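Local structure of inorganic pyrophosphatase (Helicobacter pylori, 2BQX) at residues V18-K23 with K28-K33; D11-C16 with E155-A160. The protein catalyses the magnesium-dependent hydrolysis of inorganic pyrophosphate to two phosphate ions and works as a homohexamer. All coordinates share one frame; numbering follows the deposited sequence.

Interaction 1 (V18-K23 with K28-K33); sequences VIEISK and KYELDK
E20 reaches across to the backbone of Y29 and L31. Its CB sits 3.4 Å from Y29 O; CG, anti to the carbonyl carbon (chi1 -67°), runs on past the same oxygen, and CD brings the carboxylate up to L31. There OE2 accepts from L31 N at 3.0 Å, met on the anti side and 20° out of the carboxylate plane. A water bridges OE2 to L31 O, so the carboxylate serves L31 N directly and L31 O through the water. OE1 takes a weak bond from another water, which accepts from K28 NZ and lies by Y29 O. The main chain adds one bent bond, Y29 N to E20 O at 3.3 Å; that oxygen also lies at the edge of the Y29 ring. On one flank I21 CD1 presses on K28 CG at 3.4 Å, a tight fit; on the other, V18 CG1 meets L31 CD2 at 4.0 Å. K28 bends at its last torsion and its NZ pairs with D41 and, at 3.6 Å, with E30 OE1. Y29 OH bonds to Q79 N of the second subunit. The classic bulge of E20 and I21 faces Y54 on strand 53-56; with K28 on the partner strand, the contact borders the predicted pyrophosphate site.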
# COMPACT_ATOMS: atom_id res chain seq x y z
N VAL A 18 -7.55 -11.35 20.35
CA VAL A 18 -8.39 -10.46 19.57
C VAL A 18 -7.50 -9.30 19.15
O VAL A 18 -7.02 -8.54 19.99
CB VAL A 18 -9.58 -9.92 20.40
CG1 VAL A 18 -10.37 -8.92 19.58
CG2 VAL A 18 -10.48 -11.08 20.81
N ILE A 19 -7.26 -9.17 17.85
CA ILE A 19 -6.41 -8.12 17.32
C ILE A 19 -7.09 -6.76 17.32
O ILE A 19 -8.20 -6.61 16.82
CB ILE A 19 -6.00 -8.43 15.87
CG1 ILE A 19 -5.34 -9.81 15.80
CG2 ILE A 19 -5.05 -7.36 15.37
CD1 ILE A 19 -4.09 -9.95 16.64
N GLU A 20 -6.42 -5.76 17.88
CA GLU A 20 -6.97 -4.41 17.92
C GLU A 20 -6.09 -3.44 17.13
O GLU A 20 -6.52 -2.36 16.75
CB GLU A 20 -7.08 -3.91 19.36
CG GLU A 20 -8.09 -4.66 20.20
CD GLU A 20 -8.10 -4.18 21.63
OE1 GLU A 20 -7.02 -4.19 22.26
OE2 GLU A 20 -9.17 -3.79 22.13
N ILE A 21 -4.83 -3.83 16.91
CA ILE A 21 -3.89 -3.00 16.18
C ILE A 21 -3.15 -3.87 15.18
O ILE A 21 -2.61 -4.91 15.54
CB ILE A 21 -2.85 -2.35 17.11
CG1 ILE A 21 -3.56 -1.63 18.26
CG2 ILE A 21 -1.99 -1.38 16.31
CD1 ILE A 21 -2.61 -1.05 19.28
N SER A 22 -3.15 -3.46 13.92
CA SER A 22 -2.48 -4.22 12.87
C SER A 22 -1.02 -3.80 12.75
O SER A 22 -0.69 -2.62 12.87
CB SER A 22 -3.20 -4.00 11.53
OG SER A 22 -2.78 -4.95 10.57
N LYS A 23 -0.13 -4.77 12.54
CA LYS A 23 1.29 -4.48 12.41
C LYS A 23 1.51 -3.37 11.38
O LYS A 23 0.83 -3.33 10.35
CB LYS A 23 2.05 -5.74 11.96
CG LYS A 23 3.56 -5.56 11.91
CD LYS A 23 4.27 -6.79 11.37
CE LYS A 23 5.78 -6.61 11.44
NZ LYS A 23 6.49 -7.73 10.75
N LYS A 28 -4.44 2.96 16.71
CA LYS A 28 -4.81 1.99 17.74
C LYS A 28 -6.33 1.93 17.85
O LYS A 28 -6.98 2.95 18.09
CB LYS A 28 -4.23 2.40 19.09
CG LYS A 28 -4.66 1.52 20.25
CD LYS A 28 -4.09 2.04 21.56
CE LYS A 28 -4.42 1.13 22.74
NZ LYS A 28 -5.88 1.11 23.02
N TYR A 29 -6.90 0.74 17.66
CA TYR A 29 -8.35 0.56 17.80
C TYR A 29 -8.57 -0.09 19.16
O TYR A 29 -7.62 -0.59 19.78
CB TYR A 29 -8.91 -0.37 16.71
CG TYR A 29 -8.86 0.21 15.32
CD1 TYR A 29 -9.89 1.04 14.84
CD2 TYR A 29 -7.77 -0.02 14.48
CE1 TYR A 29 -9.82 1.61 13.58
CE2 TYR A 29 -7.70 0.55 13.22
CZ TYR A 29 -8.73 1.37 12.77
OH TYR A 29 -8.65 1.96 11.53
N GLU A 30 -9.81 -0.08 19.62
CA GLU A 30 -10.15 -0.70 20.89
C GLU A 30 -11.56 -1.26 20.82
O GLU A 30 -12.52 -0.53 20.62
CB GLU A 30 -10.04 0.32 22.03
CG GLU A 30 -10.48 -0.22 23.38
CD GLU A 30 -10.10 0.71 24.52
OE1 GLU A 30 -8.91 0.74 24.90
OE2 GLU A 30 -11.00 1.42 25.02
N LEU A 31 -11.67 -2.57 20.99
CA LEU A 31 -12.96 -3.24 20.93
C LEU A 31 -13.81 -2.96 22.17
O LEU A 31 -13.33 -3.07 23.30
CB LEU A 31 -12.76 -4.75 20.78
CG LEU A 31 -14.02 -5.57 20.46
CD1 LEU A 31 -14.48 -5.25 19.05
CD2 LEU A 31 -13.71 -7.06 20.60
N ASP A 32 -15.06 -2.59 21.94
CA ASP A 32 -16.01 -2.31 23.01
C ASP A 32 -16.67 -3.63 23.41
O ASP A 32 -17.28 -4.29 22.57
CB ASP A 32 -17.07 -1.33 22.51
CG ASP A 32 -18.05 -0.91 23.59
OD1 ASP A 32 -19.20 -0.56 23.25
OD2 ASP A 32 -17.67 -0.94 24.78
N LYS A 33 -16.55 -4.02 24.68
CA LYS A 33 -17.14 -5.27 25.15
C LYS A 33 -18.60 -5.15 25.56
O LYS A 33 -18.95 -5.31 26.74
CB LYS A 33 -16.33 -5.82 26.33
CG LYS A 33 -16.24 -4.89 27.53
CD LYS A 33 -15.72 -5.61 28.77
CE LYS A 33 -16.68 -6.71 29.21
NZ LYS A 33 -16.14 -7.55 30.32
O HOH W 1 -5.88 -1.40 21.61
O HOH W 2 -10.83 -3.74 24.29
O HOH W 3 -7.13 -1.62 24.59

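Interaction 2 (D11-C16 with E155-A160); sequences DADSLC and ENKESA
A single salt bridge is all that joins these segments: K157 NZ donates to D13 OD1 at 2.9 Å, with 138 residues of chain between the two segments. The lysine reaches over fully extended, CG anti to the backbone N (chi1 -176°) and each later torsion close to 180° as well, which leaves CE and NZ as the atoms near the aspartate. NZ arrives on the syn lone pair of OD1, the side of the other oxygen, yet OD2 stays 4.0 Å from NZ, which makes the grip one-armed. The two side chains cross at about a right angle. D13 is presented by a type I turn from D11 to S14, closed by S14 N to D11 O at 2.8 Å; D11 OD2 adds a weak bond to D13 N. On the other side K157 opens the helix 157-171. N156 OD1 caps this end by accepting from S159 N at 3.1 Å, and K157 N is taken by D121 OD2. Elsewhere A12 touches I161 and L15 touches L164, packing helix 157-171 against the same turn and strand. The arrangement is a surface salt bridge between a beta-hairpin turn and the N-capped first turn of the C-terminal helix.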
# COMPACT_ATOMS: atom_id res chain seq x y z
N ASP A 11 -5.28 -21.90 26.36
CA ASP A 11 -4.10 -22.76 26.29
C ASP A 11 -2.90 -21.91 25.89
O ASP A 11 -2.93 -21.21 24.88
CB ASP A 11 -4.32 -23.88 25.27
CG ASP A 11 -3.20 -24.89 25.26
OD1 ASP A 11 -3.26 -25.83 24.44
OD2 ASP A 11 -2.26 -24.74 26.07
N ALA A 12 -1.85 -21.97 26.70
CA ALA A 12 -0.62 -21.21 26.47
C ALA A 12 -0.04 -21.41 25.08
O ALA A 12 0.62 -20.52 24.54
CB ALA A 12 0.42 -21.57 27.53
N ASP A 13 -0.27 -22.59 24.51
CA ASP A 13 0.24 -22.92 23.19
C ASP A 13 -0.83 -22.78 22.11
O ASP A 13 -0.63 -23.22 20.98
CB ASP A 13 0.82 -24.33 23.17
CG ASP A 13 2.10 -24.45 23.97
OD1 ASP A 13 3.02 -23.62 23.77
OD2 ASP A 13 2.20 -25.37 24.80
N SER A 14 -1.97 -22.19 22.47
CA SER A 14 -3.06 -21.98 21.52
C SER A 14 -4.13 -21.11 22.17
O SER A 14 -5.27 -21.54 22.34
CB SER A 14 -3.67 -23.31 21.09
OG SER A 14 -4.68 -23.11 20.11
N LEU A 15 -3.76 -19.88 22.53
CA LEU A 15 -4.71 -18.97 23.16
C LEU A 15 -5.26 -17.97 22.15
O LEU A 15 -4.55 -17.54 21.23
CB LEU A 15 -4.05 -18.21 24.32
CG LEU A 15 -3.01 -17.14 24.01
CD1 LEU A 15 -2.72 -16.34 25.27
CD2 LEU A 15 -1.75 -17.77 23.46
N CYS A 16 -6.52 -17.60 22.32
CA CYS A 16 -7.14 -16.65 21.41
C CYS A 16 -6.71 -15.22 21.69
O CYS A 16 -6.68 -14.77 22.83
CB CYS A 16 -8.67 -16.74 21.50
SG CYS A 16 -9.37 -18.26 20.83
N GLU A 155 10.92 -11.34 29.63
CA GLU A 155 11.08 -12.55 30.44
C GLU A 155 10.65 -13.70 29.54
O GLU A 155 9.93 -13.48 28.56
CB GLU A 155 10.22 -12.48 31.70
CG GLU A 155 10.53 -11.25 32.54
CD GLU A 155 10.18 -11.43 34.00
OE1 GLU A 155 9.14 -12.04 34.31
OE2 GLU A 155 10.96 -10.94 34.85
N ASN A 156 11.07 -14.91 29.86
CA ASN A 156 10.76 -16.07 29.03
C ASN A 156 9.33 -16.61 29.08
O ASN A 156 8.47 -16.10 29.80
CB ASN A 156 11.74 -17.21 29.33
CG ASN A 156 11.71 -17.66 30.77
OD1 ASN A 156 10.69 -17.53 31.45
ND2 ASN A 156 12.83 -18.20 31.24
N LYS A 157 9.10 -17.64 28.28
CA LYS A 157 7.79 -18.28 28.18
C LYS A 157 7.26 -18.77 29.53
O LYS A 157 6.07 -18.65 29.81
CB LYS A 157 7.87 -19.44 27.19
CG LYS A 157 6.54 -20.13 26.93
CD LYS A 157 6.74 -21.36 26.05
CE LYS A 157 5.42 -22.02 25.75
NZ LYS A 157 5.57 -23.31 25.01
N GLU A 158 8.15 -19.31 30.36
CA GLU A 158 7.73 -19.80 31.67
C GLU A 158 7.10 -18.65 32.46
O GLU A 158 6.07 -18.84 33.12
CB GLU A 158 8.93 -20.37 32.42
CG GLU A 158 8.62 -20.85 33.83
CD GLU A 158 9.80 -21.58 34.46
OE1 GLU A 158 9.72 -21.90 35.66
OE2 GLU A 158 10.80 -21.83 33.76
N SER A 159 7.70 -17.47 32.38
CA SER A 159 7.19 -16.30 33.08
C SER A 159 5.88 -15.83 32.47
O SER A 159 4.95 -15.44 33.18
CB SER A 159 8.21 -15.17 33.04
OG SER A 159 7.70 -14.00 33.67
N ALA A 160 5.80 -15.86 31.15
CA ALA A 160 4.60 -15.43 30.45
C ALA A 160 3.40 -16.29 30.83
O ALA A 160 2.29 -15.79 31.00
CB ALA A 160 4.83 -15.49 28.93

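How the interactions relate
Strand 14-21 serves both contacts, but at its two ends, with centres 20 Å apart on opposite sides of the chain's centre. Interaction 1 is partly buried and buries 311 Å², joining neighbours in sequence: the end of the strand and the start of the separate two-stranded sheet beside the predicted substrate site. Its chemistry mixes one backbone bond, a glutamate carboxylate gripping a backbone N-H, ordered water and apolar packing. Interaction 2 buries 81 Å² at the surface, where distant parts of the chain, the turn before the strand and the C-terminal helix, share one charged pair. In the hexamer, interaction 1 also touches a second subunit, whereas the segments of interaction 2 meet no other chain.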